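Molybdenum ABC transporter, periplasmic molybdenum-binding protein (PDB 4RXL) binds tungstate in a cleft between its two lobes and probably delivers molybdate or tungstate to a ModB-ModC importer as the periplasmic ModA component. Local coordinates at residues A[6-11]-A[53-58]; A[75-80]-A[199-204]; A[85-90]-A[181-186]; A[116-121]-A[167-172]. All blocks are in the same frame, centred on the assembly; numbering follows the deposited sequence.

In the fold
Contacts 1 and 2 lie on one side of the chain's centre and contacts 3 and 4 on the other, with tungstate between, the two-lobed plan of periplasmic binding proteins. Contact 1 closes first along the chain; contact 2 then spans a long excursion that holds both contact 3 and, within contact 3's own loop, contact 4. Centres of contacts 1 and 2 are 10 Å apart, joined through neighbouring strands 55-57 and 195-201; those of contacts 3 and 4 are 9 Å apart, joined through strands 78-91 and 168-171. Strand 78-91 serves contacts 2 and 3, whose centres are 32 Å apart, and so runs from one lobe to the other. Contacts 1 and 4 each bring one residue to the anion.

Contact 1 (A[6-11]-A[53-58]); sequences LHIYAA and ADLFIS. With WO4 (tungstate(VI)ion), chain B.
Two bonds tie Asp54 to His7 at the start of this parallel strand pair. Asp54 OD2 accepts from His7 N over 2.8 Å with its lone pair anti to the other carboxylate oxygen, while Asp54 N returns a bond to His7 O, also 2.8 Å. His7 O is gripped twice, since Leu55 N reaches the same oxygen in its carbonyl plane at a longer 3.2 Å. Beyond this, Tyr9 N to Leu55 O is almost straight (178°), and Ile57 N to Tyr9 O and Ala11 N to Ile57 O continue the parallel pattern. Ala53 CB sits over a face of the Tyr9 ring, 4.0 Å from its centroid, a CH-pi contact. Phe56, its CG anti to the backbone N (177°), brings CD1 to within 4.1 Å of Tyr9 CB on that same side of the sheet. The other side carries Ile8 CG1 alongside Leu55 CD1, and Ala10 CB against Ile57 CB. Ala11 ends the strand with CB 3.3 Å from tungstate O4. Asp54 OD1 forms a salt bridge with Lys205. Strand 33-38 continues the sheet beyond 6-11 and strand 195-201 beyond 55-57; helix 40-49 covers Tyr9 and Phe56, helix 206-215 Leu6 and Leu55.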
loop_
_atom_site.group_PDB
_atom_site.type_symbol
_atom_site.label_atom_id
_atom_site.label_comp_id
_atom_site.label_asym_id
_atom_site.label_seq_id
_atom_site.Cartn_x
_atom_site.Cartn_y
_atom_site.Cartn_z
ATOM N N LEU A 6 12.379 -9.422 -16.768
ATOM C CA LEU A 6 11.638 -9.733 -15.527
ATOM C C LEU A 6 10.447 -8.793 -15.320
ATOM O O LEU A 6 10.592 -7.582 -15.434
ATOM C CB LEU A 6 12.507 -9.639 -14.274
ATOM C CG LEU A 6 13.481 -10.772 -13.943
ATOM C CD1 LEU A 6 13.887 -10.647 -12.484
ATOM C CD2 LEU A 6 12.906 -12.157 -14.211
ATOM N N HIS A 7 9.292 -9.364 -14.976
ATOM C CA HIS A 7 8.062 -8.627 -14.733
ATOM C C HIS A 7 7.721 -8.612 -13.258
ATOM O O HIS A 7 7.518 -9.644 -12.647
ATOM C CB HIS A 7 6.918 -9.306 -15.459
ATOM C CG HIS A 7 7.014 -9.221 -16.944
ATOM N ND1 HIS A 7 6.438 -8.196 -17.661
ATOM C CD2 HIS A 7 7.598 -10.034 -17.850
ATOM C CE1 HIS A 7 6.672 -8.377 -18.946
ATOM N NE2 HIS A 7 7.379 -9.482 -19.087
ATOM N N ILE A 8 7.694 -7.423 -12.687
ATOM C CA ILE A 8 7.429 -7.218 -11.290
ATOM C C ILE A 8 6.064 -6.556 -11.137
ATOM O O ILE A 8 5.828 -5.453 -11.645
ATOM C CB ILE A 8 8.503 -6.331 -10.646
ATOM C CG1 ILE A 8 9.865 -6.995 -10.729
ATOM C CG2 ILE A 8 8.126 -6.045 -9.193
ATOM C CD1 ILE A 8 11.007 -6.045 -10.467
ATOM N N TYR A 9 5.179 -7.217 -10.414
ATOM C CA TYR A 9 3.850 -6.686 -10.101
ATOM C C TYR A 9 3.894 -6.220 -8.669
ATOM O O TYR A 9 4.225 -7.018 -7.797
ATOM C CB TYR A 9 2.818 -7.806 -10.268
ATOM C CG TYR A 9 2.297 -8.006 -11.678
ATOM C CD1 TYR A 9 3.156 -8.189 -12.738
ATOM C CD2 TYR A 9 0.928 -8.014 -11.934
ATOM C CE1 TYR A 9 2.707 -8.327 -14.051
ATOM C CE2 TYR A 9 0.451 -8.185 -13.217
ATOM C CZ TYR A 9 1.331 -8.347 -14.265
ATOM O OH TYR A 9 0.828 -8.507 -15.536
ATOM N N ALA A 10 3.581 -4.958 -8.366
ATOM C CA ALA A 10 3.722 -4.437 -7.012
ATOM C C ALA A 10 2.583 -3.510 -6.639
ATOM O O ALA A 10 2.180 -2.654 -7.429
ATOM C CB ALA A 10 5.032 -3.699 -6.847
ATOM N N ALA A 11 2.119 -3.643 -5.395
ATOM C CA ALA A 11 1.174 -2.720 -4.805
ATOM C C ALA A 11 1.534 -1.265 -5.117
ATOM O O ALA A 11 2.707 -0.849 -5.063
ATOM C CB ALA A 11 1.173 -2.911 -3.306
ATOM N N ALA A 53 4.258 -12.688 -14.845
ATOM C CA ALA A 53 4.690 -12.015 -13.661
ATOM C C ALA A 53 5.727 -12.922 -13.063
ATOM O O ALA A 53 5.513 -14.118 -12.955
ATOM C CB ALA A 53 3.539 -11.812 -12.703
ATOM N N ASP A 54 6.884 -12.362 -12.765
ATOM C CA ASP A 54 7.964 -13.119 -12.142
ATOM C C ASP A 54 7.963 -12.930 -10.640
ATOM O O ASP A 54 8.291 -13.843 -9.899
ATOM C CB ASP A 54 9.295 -12.710 -12.759
ATOM C CG ASP A 54 9.368 -13.058 -14.250
ATOM O OD1 ASP A 54 9.485 -14.263 -14.579
ATOM O OD2 ASP A 54 9.291 -12.137 -15.110
ATOM N N LEU A 55 7.604 -11.740 -10.209
ATOM C CA LEU A 55 7.601 -11.351 -8.792
ATOM C C LEU A 55 6.359 -10.569 -8.495
ATOM O O LEU A 55 5.896 -9.785 -9.350
ATOM C CB LEU A 55 8.789 -10.435 -8.464
ATOM C CG LEU A 55 10.228 -10.929 -8.613
ATOM C CD1 LEU A 55 11.168 -9.793 -8.249
ATOM C CD2 LEU A 55 10.461 -12.130 -7.730
ATOM N N PHE A 56 5.877 -10.723 -7.271
ATOM C CA PHE A 56 4.712 -9.995 -6.765
ATOM C C PHE A 56 4.948 -9.436 -5.379
ATOM O O PHE A 56 5.325 -10.148 -4.486
ATOM C CB PHE A 56 3.503 -10.938 -6.740
ATOM C CG PHE A 56 2.220 -10.326 -6.163
ATOM C CD1 PHE A 56 1.744 -9.075 -6.535
ATOM C CD2 PHE A 56 1.472 -11.047 -5.262
ATOM C CE1 PHE A 56 0.540 -8.594 -6.016
ATOM C CE2 PHE A 56 0.300 -10.547 -4.726
ATOM C CZ PHE A 56 -0.178 -9.336 -5.121
ATOM N N ILE A 57 4.749 -8.146 -5.198
ATOM C CA ILE A 57 4.822 -7.523 -3.877
ATOM C C ILE A 57 3.427 -7.045 -3.528
ATOM O O ILE A 57 2.864 -6.180 -4.190
ATOM C CB ILE A 57 5.800 -6.324 -3.858
ATOM C CG1 ILE A 57 7.221 -6.813 -4.194
ATOM C CG2 ILE A 57 5.755 -5.567 -2.524
ATOM C CD1 ILE A 57 8.213 -5.677 -4.413
ATOM N N SER A 58 2.868 -7.597 -2.473
ATOM C CA SER A 58 1.536 -7.206 -1.987
ATOM C C SER A 58 1.622 -6.275 -0.795
ATOM O O SER A 58 2.592 -6.307 -0.051
ATOM C CB SER A 58 0.820 -8.480 -1.577
ATOM O OG SER A 58 -0.489 -8.214 -1.123
HETATM W W WO4 B . -2.282 -0.870 -2.169
HETATM O O1 WO4 B . -3.233 0.396 -3.410
HETATM O O2 WO4 B . -3.067 -0.995 -0.284
HETATM O O3 WO4 B . -2.304 -2.754 -2.996
HETATM O O4 WO4 B . -0.326 -0.258 -1.925
#

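Contact 2 (A[75-80]-A[199-204]); sequences PNKVVT and LAQLND
Three backbone hydrogen bonds join residues 77-79 to 199-201, and two waters bridge further polar atoms; strands 78-80 and 199-201 run antiparallel at 160°. Val79 and Leu199 form a hydrogen-bonded pair: Leu199 N donates a hydrogen bond to Val79 O over 2.8 Å, nearly along the C=O axis, and Val79 N donates one to Leu199 O over 3.0 Å. Two residues away on each chain, Gln201 N donates to Lys77 O at 2.9 Å, beyond the non-hydrogen-bonded pair Val78 and Ala200. Lys77 O and Leu199 O, both acceptors, each accept a second hydrogen bond from a single water, which lies 2.8 Å from Lys77 O and bridges the two carbonyls.

The Gln201 amide has a partner at each end. Gln201 NE2 donates within the segment to Asn203 O at 2.9 Å, close to the amide plane, while Gln201 OE1 accepts from a second water at 2.7 Å. That water joins OE1 to Lys77 NZ, weakly on the lysine side. The Lys77 chain, bent at chi2 (-81°), runs alongside Gln201 and puts Lys77 CD 4.0 Å from Gln201 OE1. Apolar contact is looser: Val78 CG2 faces Ala200 CB on one side of the sheet, and Val79 CG2 lies beside Leu199 CD2 on the other, where Val212 of helix 206-215 also meets Leu199.

The balance of bonds implies a junction held chiefly by main-chain pairing at a partly solvated margin, with water giving Lys77 O and Leu199 O a second donor each.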
loop_
_atom_site.group_PDB
_atom_site.type_symbol
_atom_site.label_atom_id
_atom_site.label_comp_id
_atom_site.label_asym_id
_atom_site.label_seq_id
_atom_site.Cartn_x
_atom_site.Cartn_y
_atom_site.Cartn_z
ATOM N N PRO A 75 5.007 -22.175 -0.905
ATOM C CA PRO A 75 4.905 -21.448 0.361
ATOM C C PRO A 75 6.242 -20.889 0.864
ATOM O O PRO A 75 6.266 -19.855 1.520
ATOM C CB PRO A 75 4.345 -22.505 1.331
ATOM C CG PRO A 75 3.768 -23.572 0.462
ATOM C CD PRO A 75 4.652 -23.594 -0.747
ATOM N N ASN A 76 7.348 -21.574 0.556
ATOM C CA ASN A 76 8.675 -21.067 0.934
ATOM C C ASN A 76 9.320 -20.063 -0.025
ATOM O O ASN A 76 10.482 -19.689 0.143
ATOM C CB ASN A 76 9.646 -22.235 1.176
ATOM C CG ASN A 76 10.017 -23.005 -0.093
ATOM O OD1 ASN A 76 9.431 -22.804 -1.151
ATOM N ND2 ASN A 76 10.999 -23.903 0.021
ATOM N N LYS A 77 8.574 -19.615 -1.026
ATOM C CA LYS A 77 9.047 -18.558 -1.922
ATOM C C LYS A 77 8.370 -17.212 -1.670
ATOM O O LYS A 77 8.348 -16.352 -2.565
ATOM C CB LYS A 77 8.834 -19.006 -3.372
ATOM C CG LYS A 77 9.652 -20.233 -3.748
ATOM C CD LYS A 77 11.081 -19.863 -4.100
ATOM C CE LYS A 77 12.049 -21.023 -3.995
ATOM N NZ LYS A 77 13.443 -20.496 -4.015
ATOM N N VAL A 78 7.810 -17.034 -0.478
ATOM C CA VAL A 78 7.252 -15.774 -0.050
ATOM C C VAL A 78 8.033 -15.324 1.164
ATOM O O VAL A 78 8.235 -16.099 2.088
ATOM C CB VAL A 78 5.764 -15.905 0.322
ATOM C CG1 VAL A 78 5.170 -14.555 0.681
ATOM C CG2 VAL A 78 4.994 -16.576 -0.801
ATOM N N VAL A 79 8.502 -14.084 1.156
ATOM C CA VAL A 79 9.259 -13.548 2.306
ATOM C C VAL A 79 8.723 -12.161 2.598
ATOM O O VAL A 79 8.230 -11.501 1.710
ATOM C CB VAL A 79 10.782 -13.498 2.050
ATOM C CG1 VAL A 79 11.294 -14.870 1.635
ATOM C CG2 VAL A 79 11.139 -12.455 0.999
ATOM N N THR A 80 8.765 -11.698 3.836
ATOM C CA THR A 80 8.251 -10.357 4.128
ATOM C C THR A 80 9.356 -9.334 3.892
ATOM O O THR A 80 10.497 -9.485 4.335
ATOM C CB THR A 80 7.723 -10.234 5.562
ATOM O OG1 THR A 80 6.853 -11.332 5.829
ATOM C CG2 THR A 80 6.959 -8.951 5.739
ATOM N N LEU A 199 6.877 -10.464 -0.474
ATOM C CA LEU A 199 7.455 -10.566 -1.789
ATOM C C LEU A 199 7.338 -12.025 -2.175
ATOM O O LEU A 199 7.898 -12.902 -1.487
ATOM C CB LEU A 199 8.908 -10.128 -1.743
ATOM C CG LEU A 199 9.836 -10.495 -2.897
ATOM C CD1 LEU A 199 9.424 -9.770 -4.171
ATOM C CD2 LEU A 199 11.268 -10.184 -2.511
ATOM N N ALA A 200 6.607 -12.288 -3.255
ATOM C CA ALA A 200 6.400 -13.648 -3.749
ATOM C C ALA A 200 7.198 -13.890 -5.025
ATOM O O ALA A 200 7.139 -13.087 -5.964
ATOM C CB ALA A 200 4.921 -13.875 -3.991
ATOM N N GLN A 201 7.914 -15.000 -5.086
ATOM C CA GLN A 201 8.675 -15.345 -6.251
ATOM C C GLN A 201 7.838 -16.381 -7.014
ATOM O O GLN A 201 7.596 -17.476 -6.494
ATOM C CB GLN A 201 10.028 -15.925 -5.810
ATOM C CG GLN A 201 11.036 -16.094 -6.923
ATOM C CD GLN A 201 12.317 -16.779 -6.450
ATOM O OE1 GLN A 201 12.809 -16.491 -5.359
ATOM N NE2 GLN A 201 12.847 -17.698 -7.262
ATOM N N LEU A 202 7.405 -16.069 -8.230
ATOM C CA LEU A 202 6.431 -16.891 -8.942
ATOM C C LEU A 202 7.047 -17.993 -9.821
ATOM O O LEU A 202 6.336 -18.810 -10.411
ATOM C CB LEU A 202 5.508 -15.979 -9.761
ATOM C CG LEU A 202 4.556 -15.154 -8.895
ATOM C CD1 LEU A 202 4.531 -13.710 -9.324
ATOM C CD2 LEU A 202 3.158 -15.756 -8.954
ATOM N N ASN A 203 8.368 -18.043 -9.905
ATOM C CA ASN A 203 9.047 -19.088 -10.641
ATOM C C ASN A 203 10.484 -19.214 -10.136
ATOM O O ASN A 203 10.892 -18.433 -9.258
ATOM C CB ASN A 203 8.989 -18.837 -12.158
ATOM C CG ASN A 203 9.587 -17.503 -12.563
ATOM O OD1 ASN A 203 10.742 -17.202 -12.258
ATOM N ND2 ASN A 203 8.804 -16.699 -13.269
ATOM N N ASP A 204 11.221 -20.173 -10.689
ATOM C CA ASP A 204 12.542 -20.524 -10.216
ATOM C C ASP A 204 13.659 -19.962 -11.105
ATOM O O ASP A 204 14.803 -20.430 -11.045
ATOM C CB ASP A 204 12.661 -22.059 -10.118
ATOM C CG ASP A 204 12.599 -22.755 -11.485
ATOM O OD1 ASP A 204 12.313 -22.080 -12.504
ATOM O OD2 ASP A 204 12.841 -23.983 -11.542
HETATM O O HOH W 1 10.471 -14.578 -2.128
HETATM O O HOH W 2 15.011 -17.595 -4.152
#

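Contact 3 (A[85-90]-A[181-186]); sequences SLVLIR and VTIVTA
Leu88 O lies at the centre of a classic beta bulge, with Val184 and Thr185 both facing Leu88 across antiparallel strands. Val184 N donates to Leu88 O over 2.7 Å, in the carbonyl plane, whereas Thr185 N gives Leu88 O only a weak bond at 3.5 Å. Leu88 N in turn donates to Thr185 O at 2.9 Å, almost straight. The extra residue is accommodated at Val184, whose psi of -48° departs from the extended values around it, and the register shifts by one. Regular pairing resumes at Arg90 and Thr182, each of whose N atoms donates to the other's O.

Side chains close round this frame. Arg90 CG sits in the crowded position between backbone N and carbonyl carbon (chi1 65°), and from there the chain extends straight to NE. This course lays the guanidinium beside Thr182, whose CB lies 3.8 Å above the centre of the guanidinium plane. Val184 crosses the arginine stem at about a right angle, CG2 3.7 Å from Arg90 CG. Ile89 CD1 meets Val181 CG1 at 4.0 Å on the opposite side of the sheet, where Val87 CB also rests on Ile183 CG2. Thr92 fixes the polar ends, accepting from Arg90 NH1 through its carbonyl oxygen and pairing its hydroxyl with Thr182 OG1.

Strand 168-171 borders 78-91 on its other edge, bonded to Val87 and Ile89. Helix 172-177 packs on Ile89 and Ile183, and helix 153-161 covers Ile89 and Val181.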
loop_
_atom_site.group_PDB
_atom_site.type_symbol
_atom_site.label_atom_id
_atom_site.label_comp_id
_atom_site.label_asym_id
_atom_site.label_seq_id
_atom_site.Cartn_x
_atom_site.Cartn_y
_atom_site.Cartn_z
ATOM N N SER A 85 2.666 1.981 8.219
ATOM C CA SER A 85 1.616 2.399 9.115
ATOM C C SER A 85 0.578 3.138 8.301
ATOM O O SER A 85 0.787 3.492 7.131
ATOM C CB SER A 85 2.158 3.228 10.259
ATOM O OG SER A 85 2.667 4.446 9.789
ATOM N N LEU A 86 -0.567 3.376 8.925
ATOM C CA LEU A 86 -1.735 3.974 8.279
ATOM C C LEU A 86 -2.010 5.365 8.876
ATOM O O LEU A 86 -1.936 5.556 10.102
ATOM C CB LEU A 86 -2.945 3.075 8.511
ATOM C CG LEU A 86 -4.126 3.157 7.545
ATOM C CD1 LEU A 86 -3.765 2.501 6.234
ATOM C CD2 LEU A 86 -5.330 2.472 8.157
ATOM N N VAL A 87 -2.305 6.319 7.989
ATOM C CA VAL A 87 -2.528 7.694 8.383
ATOM C C VAL A 87 -3.773 8.305 7.761
ATOM O O VAL A 87 -4.301 7.845 6.743
ATOM C CB VAL A 87 -1.305 8.575 8.062
ATOM C CG1 VAL A 87 -0.087 8.064 8.829
ATOM C CG2 VAL A 87 -1.014 8.614 6.573
ATOM N N LEU A 88 -4.234 9.341 8.453
ATOM C CA LEU A 88 -5.310 10.178 8.009
ATOM C C LEU A 88 -4.661 11.438 7.480
ATOM O O LEU A 88 -3.894 12.114 8.192
ATOM C CB LEU A 88 -6.231 10.495 9.174
ATOM C CG LEU A 88 -7.480 11.332 8.862
ATOM C CD1 LEU A 88 -8.418 10.595 7.909
ATOM C CD2 LEU A 88 -8.154 11.639 10.173
ATOM N N ILE A 89 -4.985 11.770 6.238
ATOM C CA ILE A 89 -4.458 12.965 5.578
ATOM C C ILE A 89 -5.542 13.952 5.154
ATOM O O ILE A 89 -6.705 13.597 5.006
ATOM C CB ILE A 89 -3.584 12.611 4.351
ATOM C CG1 ILE A 89 -4.326 11.737 3.333
ATOM C CG2 ILE A 89 -2.343 11.838 4.748
ATOM C CD1 ILE A 89 -3.705 11.778 1.960
ATOM N N ARG A 90 -5.100 15.188 4.948
ATOM C CA ARG A 90 -5.915 16.294 4.452
ATOM C C ARG A 90 -5.094 16.997 3.364
ATOM O O ARG A 90 -3.866 16.851 3.344
ATOM C CB ARG A 90 -6.191 17.301 5.591
ATOM C CG ARG A 90 -4.947 18.007 6.115
ATOM C CD ARG A 90 -5.301 19.080 7.127
ATOM N NE ARG A 90 -4.126 19.746 7.699
ATOM C CZ ARG A 90 -3.465 20.768 7.147
ATOM N NH1 ARG A 90 -3.821 21.267 5.967
ATOM N NH2 ARG A 90 -2.427 21.300 7.787
ATOM N N VAL A 181 -0.251 17.074 0.508
ATOM C CA VAL A 181 -1.043 16.619 1.656
ATOM C C VAL A 181 -0.277 16.716 2.964
ATOM O O VAL A 181 0.951 16.728 2.989
ATOM C CB VAL A 181 -1.557 15.168 1.490
ATOM C CG1 VAL A 181 -2.246 15.016 0.146
ATOM C CG2 VAL A 181 -0.422 14.166 1.631
ATOM N N THR A 182 -1.043 16.778 4.045
ATOM C CA THR A 182 -0.511 16.819 5.392
ATOM C C THR A 182 -1.158 15.722 6.229
ATOM O O THR A 182 -2.351 15.443 6.091
ATOM C CB THR A 182 -0.795 18.194 6.026
ATOM O OG1 THR A 182 -0.238 19.223 5.200
ATOM C CG2 THR A 182 -0.206 18.289 7.435
ATOM N N ILE A 183 -0.373 15.131 7.121
ATOM C CA ILE A 183 -0.890 14.137 8.056
ATOM C C ILE A 183 -1.676 14.804 9.195
ATOM O O ILE A 183 -1.188 15.721 9.859
ATOM C CB ILE A 183 0.244 13.245 8.595
ATOM C CG1 ILE A 183 0.898 12.481 7.442
ATOM C CG2 ILE A 183 -0.290 12.262 9.625
ATOM C CD1 ILE A 183 2.124 11.710 7.840
ATOM N N VAL A 184 -2.912 14.357 9.378
ATOM C CA VAL A 184 -3.735 14.821 10.464
ATOM C C VAL A 184 -3.409 14.002 11.712
ATOM O O VAL A 184 -3.181 14.551 12.782
ATOM C CB VAL A 184 -5.227 14.756 10.111
ATOM C CG1 VAL A 184 -6.067 15.232 11.288
ATOM C CG2 VAL A 184 -5.510 15.620 8.891
ATOM N N THR A 185 -3.362 12.686 11.556
ATOM C CA THR A 185 -2.993 11.797 12.643
ATOM C C THR A 185 -2.708 10.423 12.061
ATOM O O THR A 185 -3.009 10.158 10.905
ATOM C CB THR A 185 -4.084 11.730 13.747
ATOM O OG1 THR A 185 -3.511 11.241 14.971
ATOM C CG2 THR A 185 -5.221 10.821 13.358
ATOM N N ALA A 186 -2.047 9.584 12.845
ATOM C CA ALA A 186 -1.779 8.228 12.475
ATOM C C ALA A 186 -2.700 7.323 13.282
ATOM O O ALA A 186 -2.945 7.571 14.460
ATOM C CB ALA A 186 -0.326 7.892 12.779
#

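Contact 4 (A[116-121]-A[167-172]); sequences LAVAQV and LGIVYK. With WO4 (tungstate(VI)ion), chain B.
A single bridge between Ala117 and Gly168 brings together strands 116-119 and 168-171 in one of the two lobes that enclose tungstate in this periplasmic binding protein fold. The strands run in the same general sense but splay by 38°, so direct pairing is brief. Ala117 supplies both polar groups: its N donates to Leu167 O over 3.0 Å, on a lone pair in the carbonyl plane, and its O accepts from Ile169 N at 2.9 Å, nearly along the C=O axis. Gly168 lies between those two bonds, with CA 3.1 Å from Ala117 O, so the backbones come close where no side chain intervenes. Farther along, the strands have separated enough for a water to take over, accepting from Ala119 N and donating to Ile169 O.

Aliphatic side chains pack beside the bridge. Leu116, its CG anti to the backbone N (-180°), turns CD1 against Leu167 CB at 3.6 Å and sends CD2 obliquely to Ile169 CD1. Val118 lies beside Ile169, with CG1 facing Ile169 CB at 4.2 Å. Every residue that touches here is buried. Strand 147-150 pairs with 116-119, and strand 78-91 with 168-171, so the bridge connects two pieces of sheet; Ala130 of helix 125-137 packs on Ile169.

Past the bridge the second strand ends at Tyr171, the N-cap of helix 172-177. Ser13, Ser40, Ala126 and Val153 also bind the anion. The tyrosine meets it edge-on, with Tyr171 OH donating a hydrogen bond to tungstate O2 at 2.6 Å and that oxygen lying in the ring plane.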
loop_
_atom_site.group_PDB
_atom_site.type_symbol
_atom_site.label_atom_id
_atom_site.label_comp_id
_atom_site.label_asym_id
_atom_site.label_seq_id
_atom_site.Cartn_x
_atom_site.Cartn_y
_atom_site.Cartn_z
ATOM N N LEU A 116 -14.797 10.764 2.146
ATOM C CA LEU A 116 -13.507 10.284 2.637
ATOM C C LEU A 116 -12.833 9.424 1.572
ATOM O O LEU A 116 -13.396 8.406 1.140
ATOM C CB LEU A 116 -13.711 9.443 3.906
ATOM C CG LEU A 116 -12.513 8.829 4.619
ATOM C CD1 LEU A 116 -11.539 9.862 5.158
ATOM C CD2 LEU A 116 -13.031 7.944 5.755
ATOM N N ALA A 117 -11.633 9.818 1.156
ATOM C CA ALA A 117 -10.900 9.070 0.133
ATOM C C ALA A 117 -10.272 7.831 0.736
ATOM O O ALA A 117 -9.471 7.913 1.677
ATOM C CB ALA A 117 -9.837 9.935 -0.518
ATOM N N VAL A 118 -10.627 6.676 0.192
ATOM C CA VAL A 118 -10.035 5.408 0.606
ATOM C C VAL A 118 -9.928 4.487 -0.595
ATOM O O VAL A 118 -10.656 4.686 -1.582
ATOM C CB VAL A 118 -10.877 4.676 1.671
ATOM C CG1 VAL A 118 -11.000 5.511 2.941
ATOM C CG2 VAL A 118 -12.254 4.291 1.126
ATOM N N ALA A 119 -9.021 3.508 -0.525
ATOM C CA ALA A 119 -9.005 2.450 -1.547
ATOM C C ALA A 119 -10.174 1.490 -1.285
ATOM O O ALA A 119 -10.732 1.476 -0.187
ATOM C CB ALA A 119 -7.690 1.714 -1.599
ATOM N N GLN A 120 -10.589 0.753 -2.316
ATOM C CA GLN A 120 -11.757 -0.130 -2.235
ATOM C C GLN A 120 -11.640 -1.004 -0.979
ATOM O O GLN A 120 -10.706 -1.757 -0.828
ATOM C CB GLN A 120 -11.881 -1.005 -3.499
ATOM C CG GLN A 120 -13.313 -1.413 -3.863
ATOM C CD GLN A 120 -13.889 -2.454 -2.921
ATOM O OE1 GLN A 120 -13.250 -3.481 -2.657
ATOM N NE2 GLN A 120 -15.096 -2.194 -2.393
ATOM N N VAL A 121 -12.641 -0.903 -0.112
ATOM C CA VAL A 121 -12.534 -1.418 1.260
ATOM C C VAL A 121 -12.671 -2.924 1.407
ATOM O O VAL A 121 -12.329 -3.470 2.459
ATOM C CB VAL A 121 -13.534 -0.732 2.218
ATOM C CG1 VAL A 121 -13.304 0.770 2.286
ATOM C CG2 VAL A 121 -14.972 -1.021 1.817
ATOM N N LEU A 167 -10.467 14.664 3.554
ATOM C CA LEU A 167 -9.721 13.670 4.319
ATOM C C LEU A 167 -9.570 12.414 3.471
ATOM O O LEU A 167 -10.440 12.086 2.648
ATOM C CB LEU A 167 -10.431 13.300 5.619
ATOM C CG LEU A 167 -10.594 14.397 6.663
ATOM C CD1 LEU A 167 -11.550 13.939 7.759
ATOM C CD2 LEU A 167 -9.247 14.816 7.244
ATOM N N GLY A 168 -8.475 11.700 3.688
ATOM C CA GLY A 168 -8.291 10.396 3.118
ATOM C C GLY A 168 -7.457 9.531 4.023
ATOM O O GLY A 168 -6.791 10.025 4.944
ATOM N N ILE A 169 -7.498 8.234 3.758
ATOM C CA ILE A 169 -6.725 7.266 4.519
ATOM C C ILE A 169 -5.736 6.568 3.581
ATOM O O ILE A 169 -6.113 5.884 2.660
ATOM C CB ILE A 169 -7.615 6.262 5.275
ATOM C CG1 ILE A 169 -8.464 6.995 6.305
ATOM C CG2 ILE A 169 -6.740 5.219 5.974
ATOM C CD1 ILE A 169 -9.577 6.147 6.885
ATOM N N VAL A 170 -4.448 6.764 3.851
ATOM C CA VAL A 170 -3.391 6.245 3.043
ATOM C C VAL A 170 -2.301 5.696 3.962
ATOM O O VAL A 170 -2.422 5.740 5.196
ATOM C CB VAL A 170 -2.820 7.291 2.055
ATOM C CG1 VAL A 170 -3.880 7.788 1.088
ATOM C CG2 VAL A 170 -2.184 8.442 2.805
ATOM N N TYR A 171 -1.216 5.193 3.373
ATOM C CA TYR A 171 -0.067 4.831 4.182
ATOM C C TYR A 171 0.810 6.022 4.496
ATOM O O TYR A 171 0.817 7.036 3.793
ATOM C CB TYR A 171 0.759 3.747 3.515
ATOM C CG TYR A 171 -0.024 2.531 3.110
ATOM C CD1 TYR A 171 -0.381 1.595 4.063
ATOM C CD2 TYR A 171 -0.348 2.271 1.783
ATOM C CE1 TYR A 171 -1.082 0.435 3.701
ATOM C CE2 TYR A 171 -1.018 1.115 1.414
ATOM C CZ TYR A 171 -1.362 0.200 2.379
ATOM O OH TYR A 171 -2.091 -0.897 2.074
ATOM N N LYS A 172 1.562 5.899 5.583
ATOM C CA LYS A 172 2.561 6.871 6.000
ATOM C C LYS A 172 3.500 7.191 4.846
ATOM O O LYS A 172 3.802 8.354 4.596
ATOM C CB LYS A 172 3.340 6.339 7.209
ATOM C CG LYS A 172 4.556 7.146 7.631
ATOM C CD LYS A 172 4.193 8.452 8.280
ATOM C CE LYS A 172 5.424 9.082 8.920
ATOM N NZ LYS A 172 6.057 8.189 9.940
HETATM W W WO4 B . -2.282 -0.870 -2.169
HETATM O O1 WO4 B . -3.233 0.396 -3.410
HETATM O O2 WO4 B . -3.067 -0.995 -0.284
HETATM O O3 WO4 B . -2.304 -2.754 -2.996
HETATM O O4 WO4 B . -0.326 -0.258 -1.925
HETATM O O HOH W 3 -7.456 3.508 2.023
#